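Local coordinates for SusD homolog (Bacteroides thetaiotaomicron VPI-5482, PDB 3FDH), which probably binds sugars at the outer membrane as a SusD/RagB-family protein, consistent with a part in glycan uptake, at residues I91-C96 and G110-M115; T327-L332 and A368-S373. All coordinates share one frame; numbering follows the deposited sequence.

Contact 1: I91-C96 and G110-M115; sequences IIIDQC and GMAEVM
I92 and I93 pack on A112 and E113 where two helices of an antiparallel helical hairpin meet. Helices 76-95 and 106-127 follow each other in the chain, in keeping with the TPR-like helical core of the SusD family. Their short segments run at 152° to one another, with axes 8.8 Å apart. The tight part is at A112. Its methyl CB sits 3.4 Å from I92 CG2, closer than usual for two carbons. In I92, CG2 lies anti to the backbone N and turns to this methyl, while CD1 comes within 3.9 Å of A112 CB. The small alanine is consistent with the near approach here, where the CA atoms of I93 and A112 are 6.5 Å apart. The other side is looser. There I93, partly exposed, crosses the aliphatic part of E113, whose carboxylate turns to N171 of helix 154-171 and takes a hydrogen bond from it through OE1. Y164 of the same helix also touches I93. With only an alanine at I93, E113 CG would probably lose its apolar cover and a gap would open beside Y164, although N171 could still hold OE1. The closest pair on this side is I93 CD1 and E113 CG, at 3.6 Å.

Contact 2: T327-L332 and A368-S373; sequences TAPTLL and AENSIS
A328 and P329 touch S371 and N370 where the chain leading into strand 330-331 passes the side of helix 354-379. This is a small loop-to-helix contact in the helical fold of the SusD family. It buries 98 Å² in all. The closest touch is between the methyl of A328 and the hydroxyl of S371, with CB 3.6 Å from OG. It is a van der Waals contact of a methyl with an oxygen. The second touch is looser. CD of the P329 ring lies 4.0 Å from ND2 of N370. The ring and the amide side chain meet at a slant. N370 is exposed, so this end of the contact is the open one, while A328 and S371 are buried.

Torsions set both helix side chains. S371 OG stands beside its own backbone N, anti to the carbonyl carbon (chi1 -60°). From there the hydroxyl also makes a weak hydrogen bond to the carbonyl of N367, one turn back, which gives this buried group a polar partner. In N370 the amide carbon CG is anti to the backbone N (chi1 -169°), and this carries ND2 out to the proline.

The next shell holds the two backbones. On the helix, I372 N bonds to A368 O at 2.8 Å. On the loop, A328 O accepts a hydrogen bond from N249. I374, further along the helix, also touches A328. P329 rests on A239 and D241. Just beyond it, T330 pairs by backbone with F240, so strand 330-331 and strand 238-240 form a two-stranded antiparallel sheet. The contact therefore joins the lead-in to this sheet with helix 354-379, while helix 21-37 touches T330 and L332 further on.

How the contacts relate
Contact 1 and contact 2 follow one another along the chain, the first closing before the second opens. Their centres lie about 28 Å apart. Contact 1 is the more peripheral, about 23 Å from the centre of the chain, against about 13 Å for contact 2. They still meet at one point: the end of M115 packs on L332, with CE 3.9 Å from CD1. Helix 106-127 also reaches the second region through Y118, whose hydroxyl is hydrogen-bonded to L332 O. Helix 21-37 links them as well, touching I92 and M115 in one and T330 and L332 in the other.

Contact 1: I91-C96 and G110-M115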
ATOM      1  N   ILE A  91      21.974   0.296  10.027  1.00 28.49           N
ATOM      2  CA  ILE A  91      22.967  -0.418  10.862  1.00 28.28           C
ATOM      3  C   ILE A  91      23.520  -1.574  10.029  1.00 27.99           C
ATOM      4  O   ILE A  91      24.722  -1.820  10.002  1.00 28.69           O
ATOM      5  CB  ILE A  91      22.377  -0.900  12.202  1.00 28.53           C
ATOM      6  CG1 ILE A  91      22.176   0.298  13.145  1.00 26.70           C
ATOM      7  CG2 ILE A  91      23.289  -1.916  12.858  1.00 28.18           C
ATOM      8  CD1 ILE A  91      21.307   0.011  14.370  1.00 26.44           C
ATOM      9  N   ILE A  92      22.642  -2.244   9.295  1.00 28.19           N
ATOM     10  CA  ILE A  92      23.068  -3.357   8.452  1.00 28.53           C
ATOM     11  C   ILE A  92      24.046  -2.838   7.397  1.00 28.86           C
ATOM     12  O   ILE A  92      25.099  -3.425   7.120  1.00 28.20           O
ATOM     13  CB  ILE A  92      21.885  -4.000   7.708  1.00 28.15           C
ATOM     14  CG1 ILE A  92      20.923  -4.707   8.695  1.00 28.35           C
ATOM     15  CG2 ILE A  92      22.418  -4.969   6.671  1.00 27.74           C
ATOM     16  CD1 ILE A  92      19.598  -5.250   8.057  1.00 25.67           C
ATOM     17  N   ILE A  93      23.685  -1.698   6.835  1.00 29.67           N
ATOM     18  CA  ILE A  93      24.441  -1.134   5.715  1.00 29.88           C
ATOM     19  C   ILE A  93      25.834  -0.816   6.187  1.00 28.61           C
ATOM     20  O   ILE A  93      26.819  -1.082   5.503  1.00 29.65           O
ATOM     21  CB  ILE A  93      23.758   0.101   5.101  1.00 28.63           C
ATOM     22  CG1 ILE A  93      22.402  -0.301   4.493  1.00 26.04           C
ATOM     23  CG2 ILE A  93      24.708   0.744   4.095  1.00 27.73           C
ATOM     24  CD1 ILE A  93      21.554   0.833   4.005  1.00 23.46           C
ATOM     25  N   ASP A  94      25.908  -0.290   7.395  1.00 29.68           N
ATOM     26  CA  ASP A  94      27.205   0.025   7.998  1.00 30.28           C
ATOM     27  C   ASP A  94      27.964  -1.235   8.371  1.00 28.85           C
ATOM     28  O   ASP A  94      29.149  -1.365   8.095  1.00 29.55           O
ATOM     29  CB  ASP A  94      27.086   0.916   9.228  1.00 31.21           C
ATOM     30  CG  ASP A  94      26.770   2.363   8.873  1.00 38.02           C
ATOM     31  OD1 ASP A  94      26.792   2.722   7.668  1.00 42.12           O
ATOM     32  OD2 ASP A  94      26.506   3.137   9.816  1.00 42.34           O
ATOM     33  N   GLN A  95      27.267  -2.169   8.993  1.00 28.27           N
ATOM     34  CA  GLN A  95      27.928  -3.419   9.411  1.00 26.72           C
ATOM     35  C   GLN A  95      28.469  -4.189   8.217  1.00 27.20           C
ATOM     36  O   GLN A  95      29.469  -4.891   8.332  1.00 25.45           O
ATOM     37  CB  GLN A  95      27.004  -4.313  10.233  1.00 26.43           C
ATOM     38  CG  GLN A  95      26.771  -3.769  11.624  1.00 27.72           C
ATOM     39  CD  GLN A  95      25.947  -4.688  12.515  1.00 28.66           C
ATOM     40  OE1 GLN A  95      25.615  -5.816  12.157  1.00 34.40           O
ATOM     41  NE2 GLN A  95      25.604  -4.192  13.671  1.00 26.29           N
ATOM     42  N   CYS A  96      27.849  -3.979   7.054  1.00 28.53           N
ATOM     43  CA  CYS A  96      28.198  -4.751   5.850  1.00 30.64           C
ATOM     44  C   CYS A  96      29.252  -4.070   5.017  1.00 33.35           C
ATOM     45  O   CYS A  96      29.725  -4.613   4.010  1.00 33.56           O
ATOM     46  CB  CYS A  96      26.978  -5.042   4.999  1.00 31.33           C
ATOM     47  SG  CYS A  96      25.937  -6.262   5.720  1.00 30.92           S
ATOM     48  N   GLY A 110      22.563  -5.087   0.099  1.00 29.20           N
ATOM     49  CA  GLY A 110      21.675  -4.616  -0.940  1.00 28.43           C
ATOM     50  C   GLY A 110      20.231  -4.767  -0.521  1.00 28.00           C
ATOM     51  O   GLY A 110      19.391  -3.902  -0.761  1.00 26.58           O
HETATM   52  N   MSE A 111      19.939  -5.883   0.116  1.00 27.76           N
HETATM   53  CA  MSE A 111      18.559  -6.106   0.564  1.00 28.36           C
HETATM   54  C   MSE A 111      18.172  -5.003   1.560  1.00 28.70           C
HETATM   55  O   MSE A 111      17.043  -4.472   1.540  1.00 30.33           O
HETATM   56  CB  MSE A 111      18.404  -7.481   1.216  1.00 29.70           C
HETATM   57  CG  MSE A 111      18.734  -8.638   0.298  1.00 30.67           C
HETATM   58 SE   MSE A 111      18.752 -10.336   1.216  0.75 23.61          SE
HETATM   59  CE  MSE A 111      19.202 -11.480  -0.271  1.00 29.52           C
ATOM     60  N   ALA A 112      19.102  -4.709   2.451  1.00 27.15           N
ATOM     61  CA  ALA A 112      18.926  -3.671   3.477  1.00 27.26           C
ATOM     62  C   ALA A 112      18.766  -2.298   2.842  1.00 27.59           C
ATOM     63  O   ALA A 112      18.012  -1.463   3.337  1.00 27.85           O
ATOM     64  CB  ALA A 112      20.096  -3.668   4.478  1.00 25.94           C
ATOM     65  N   GLU A 113      19.449  -2.088   1.724  1.00 27.05           N
ATOM     66  CA  GLU A 113      19.399  -0.799   1.010  1.00 27.14           C
ATOM     67  C   GLU A 113      18.016  -0.618   0.402  1.00 28.30           C
ATOM     68  O   GLU A 113      17.433   0.468   0.434  1.00 28.38           O
ATOM     69  CB  GLU A 113      20.510  -0.699  -0.045  1.00 28.32           C
ATOM     70  CG  GLU A 113      21.850  -0.370   0.612  1.00 28.11           C
ATOM     71  CD  GLU A 113      23.091  -0.632  -0.243  1.00 31.50           C
ATOM     72  OE1 GLU A 113      23.021  -1.442  -1.183  1.00 28.92           O
ATOM     73  OE2 GLU A 113      24.163  -0.055   0.079  1.00 30.63           O
ATOM     74  N   VAL A 114      17.468  -1.718  -0.072  1.00 27.32           N
ATOM     75  CA  VAL A 114      16.107  -1.718  -0.607  1.00 28.41           C
ATOM     76  C   VAL A 114      15.099  -1.418   0.534  1.00 29.59           C
ATOM     77  O   VAL A 114      14.148  -0.650   0.386  1.00 28.93           O
ATOM     78  CB  VAL A 114      15.762  -3.058  -1.319  1.00 26.81           C
ATOM     79  CG1 VAL A 114      14.223  -3.131  -1.672  1.00 26.43           C
ATOM     80  CG2 VAL A 114      16.629  -3.237  -2.573  1.00 28.33           C
HETATM   81  N   MSE A 115      15.326  -2.002   1.699  1.00 28.81           N
HETATM   82  CA  MSE A 115      14.382  -1.757   2.795  1.00 28.65           C
HETATM   83  C   MSE A 115      14.529  -0.341   3.289  1.00 29.74           C
HETATM   84  O   MSE A 115      13.568   0.255   3.774  1.00 31.34           O
HETATM   85  CB  MSE A 115      14.569  -2.717   3.969  1.00 28.03           C
HETATM   86  CG  MSE A 115      14.281  -4.172   3.669  1.00 27.01           C
HETATM   87 SE   MSE A 115      12.384  -4.388   3.589  0.75 26.25          SE
HETATM   88  CE  MSE A 115      12.044  -4.348   1.723  1.00 27.45           C
TER

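Contact 2: T327-L332 and A368-S373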
ATOM      1  N   THR A 327      -4.267 -15.416   6.617  1.00 30.90           N
ATOM      2  CA  THR A 327      -2.945 -15.766   6.136  1.00 29.75           C
ATOM      3  C   THR A 327      -2.622 -15.207   4.768  1.00 29.55           C
ATOM      4  O   THR A 327      -1.648 -15.598   4.157  1.00 30.00           O
ATOM      5  CB  THR A 327      -2.720 -17.283   6.177  1.00 29.44           C
ATOM      6  OG1 THR A 327      -3.667 -17.936   5.338  1.00 30.09           O
ATOM      7  CG2 THR A 327      -2.875 -17.810   7.605  1.00 29.92           C
ATOM      8  N   ALA A 328      -3.379 -14.224   4.311  1.00 29.35           N
ATOM      9  CA  ALA A 328      -3.041 -13.609   3.030  1.00 28.22           C
ATOM     10  C   ALA A 328      -1.692 -12.908   3.149  1.00 27.58           C
ATOM     11  O   ALA A 328      -1.416 -12.246   4.171  1.00 28.93           O
ATOM     12  CB  ALA A 328      -4.138 -12.597   2.591  1.00 28.42           C
ATOM     13  N   PRO A 329      -0.860 -12.963   2.089  1.00 29.19           N
ATOM     14  CA  PRO A 329       0.417 -12.250   2.223  1.00 28.84           C
ATOM     15  C   PRO A 329       0.298 -10.753   2.200  1.00 28.97           C
ATOM     16  O   PRO A 329      -0.640 -10.199   1.668  1.00 29.75           O
ATOM     17  CB  PRO A 329       1.214 -12.660   0.974  1.00 29.87           C
ATOM     18  CG  PRO A 329       0.173 -13.235  -0.013  1.00 30.71           C
ATOM     19  CD  PRO A 329      -0.959 -13.749   0.843  1.00 29.61           C
ATOM     20  N   THR A 330       1.300 -10.122   2.780  1.00 29.89           N
ATOM     21  CA  THR A 330       1.440  -8.693   2.709  1.00 27.84           C
ATOM     22  C   THR A 330       2.290  -8.427   1.479  1.00 28.79           C
ATOM     23  O   THR A 330       3.422  -8.895   1.362  1.00 27.62           O
ATOM     24  CB  THR A 330       2.105  -8.065   3.946  1.00 28.51           C
ATOM     25  OG1 THR A 330       1.248  -8.219   5.079  1.00 30.11           O
ATOM     26  CG2 THR A 330       2.382  -6.593   3.700  1.00 28.40           C
ATOM     27  N   LEU A 331       1.706  -7.681   0.555  1.00 28.86           N
ATOM     28  CA  LEU A 331       2.370  -7.347  -0.710  1.00 29.67           C
ATOM     29  C   LEU A 331       3.081  -5.969  -0.587  1.00 28.44           C
ATOM     30  O   LEU A 331       2.452  -4.900  -0.568  1.00 31.92           O
ATOM     31  CB  LEU A 331       1.365  -7.414  -1.881  1.00 25.58           C
ATOM     32  CG  LEU A 331       0.674  -8.764  -2.076  1.00 27.98           C
ATOM     33  CD1 LEU A 331      -0.272  -8.717  -3.303  1.00 25.73           C
ATOM     34  CD2 LEU A 331       1.683  -9.859  -2.143  1.00 27.66           C
ATOM     35  N   LEU A 332       4.412  -6.024  -0.450  1.00 26.65           N
ATOM     36  CA  LEU A 332       5.251  -4.813  -0.405  1.00 27.95           C
ATOM     37  C   LEU A 332       5.179  -4.171  -1.773  1.00 29.21           C
ATOM     38  O   LEU A 332       5.234  -2.949  -1.903  1.00 30.83           O
ATOM     39  CB  LEU A 332       6.675  -5.068   0.031  1.00 27.70           C
ATOM     40  CG  LEU A 332       6.857  -5.420   1.511  1.00 29.73           C
ATOM     41  CD1 LEU A 332       8.363  -5.559   1.869  1.00 29.64           C
ATOM     42  CD2 LEU A 332       6.220  -4.387   2.426  1.00 33.08           C
ATOM     43  N   ALA A 368      -7.200 -11.109  -5.450  1.00 30.06           N
ATOM     44  CA  ALA A 368      -8.437 -10.896  -4.705  1.00 30.66           C
ATOM     45  C   ALA A 368      -9.059 -12.226  -4.348  1.00 29.31           C
ATOM     46  O   ALA A 368      -9.485 -12.470  -3.224  1.00 27.76           O
ATOM     47  CB  ALA A 368      -9.424 -10.073  -5.544  1.00 29.74           C
ATOM     48  N   GLU A 369      -9.093 -13.112  -5.338  1.00 29.95           N
ATOM     49  CA  GLU A 369      -9.643 -14.427  -5.147  1.00 30.43           C
ATOM     50  C   GLU A 369      -8.809 -15.210  -4.140  1.00 30.86           C
ATOM     51  O   GLU A 369      -9.342 -15.962  -3.339  1.00 29.96           O
ATOM     52  CB  GLU A 369      -9.696 -15.191  -6.463  1.00 30.20           C
ATOM     53  CG  GLU A 369     -10.180 -16.632  -6.315  1.00 30.76           C
ATOM     54  CD  GLU A 369     -11.616 -16.742  -5.777  1.00 33.52           C
ATOM     55  OE1 GLU A 369     -12.543 -16.129  -6.350  1.00 29.65           O
ATOM     56  OE2 GLU A 369     -11.825 -17.467  -4.794  1.00 36.39           O
ATOM     57  N   ASN A 370      -7.501 -15.018  -4.185  1.00 28.44           N
ATOM     58  CA  ASN A 370      -6.631 -15.691  -3.225  1.00 28.76           C
ATOM     59  C   ASN A 370      -7.062 -15.311  -1.818  1.00 25.61           C
ATOM     60  O   ASN A 370      -7.264 -16.166  -0.957  1.00 26.28           O
ATOM     61  CB  ASN A 370      -5.161 -15.324  -3.438  1.00 27.32           C
ATOM     62  CG  ASN A 370      -4.209 -16.202  -2.625  1.00 30.99           C
ATOM     63  OD1 ASN A 370      -4.212 -17.433  -2.743  1.00 33.21           O
ATOM     64  ND2 ASN A 370      -3.394 -15.568  -1.797  1.00 29.96           N
ATOM     65  N   SER A 371      -7.210 -14.015  -1.573  1.00 24.87           N
ATOM     66  CA  SER A 371      -7.596 -13.583  -0.246  1.00 26.50           C
ATOM     67  C   SER A 371      -9.002 -13.930   0.167  1.00 28.36           C
ATOM     68  O   SER A 371      -9.276 -14.254   1.332  1.00 26.09           O
ATOM     69  CB  SER A 371      -7.418 -12.073  -0.134  1.00 26.46           C
ATOM     70  OG  SER A 371      -6.064 -11.800  -0.360  1.00 27.93           O
ATOM     71  N   ILE A 372      -9.901 -13.866  -0.805  1.00 30.67           N
ATOM     72  CA  ILE A 372     -11.308 -14.172  -0.555  1.00 28.57           C
ATOM     73  C   ILE A 372     -11.415 -15.628  -0.115  1.00 30.88           C
ATOM     74  O   ILE A 372     -12.074 -15.910   0.866  1.00 33.77           O
ATOM     75  CB  ILE A 372     -12.185 -13.873  -1.770  1.00 28.48           C
ATOM     76  CG1 ILE A 372     -12.218 -12.352  -1.951  1.00 25.98           C
ATOM     77  CG2 ILE A 372     -13.618 -14.522  -1.571  1.00 28.00           C
ATOM     78  CD1 ILE A 372     -12.849 -11.910  -3.257  1.00 25.68           C
ATOM     79  N   SER A 373     -10.770 -16.537  -0.847  1.00 30.54           N
ATOM     80  CA  SER A 373     -10.765 -17.972  -0.519  1.00 30.57           C
ATOM     81  C   SER A 373     -10.162 -18.272   0.858  1.00 28.46           C
ATOM     82  O   SER A 373     -10.644 -19.125   1.593  1.00 29.92           O
ATOM     83  CB  SER A 373     -10.042 -18.791  -1.585  1.00 31.44           C
ATOM     84  OG  SER A 373     -10.829 -18.765  -2.758  1.00 38.79           O
TER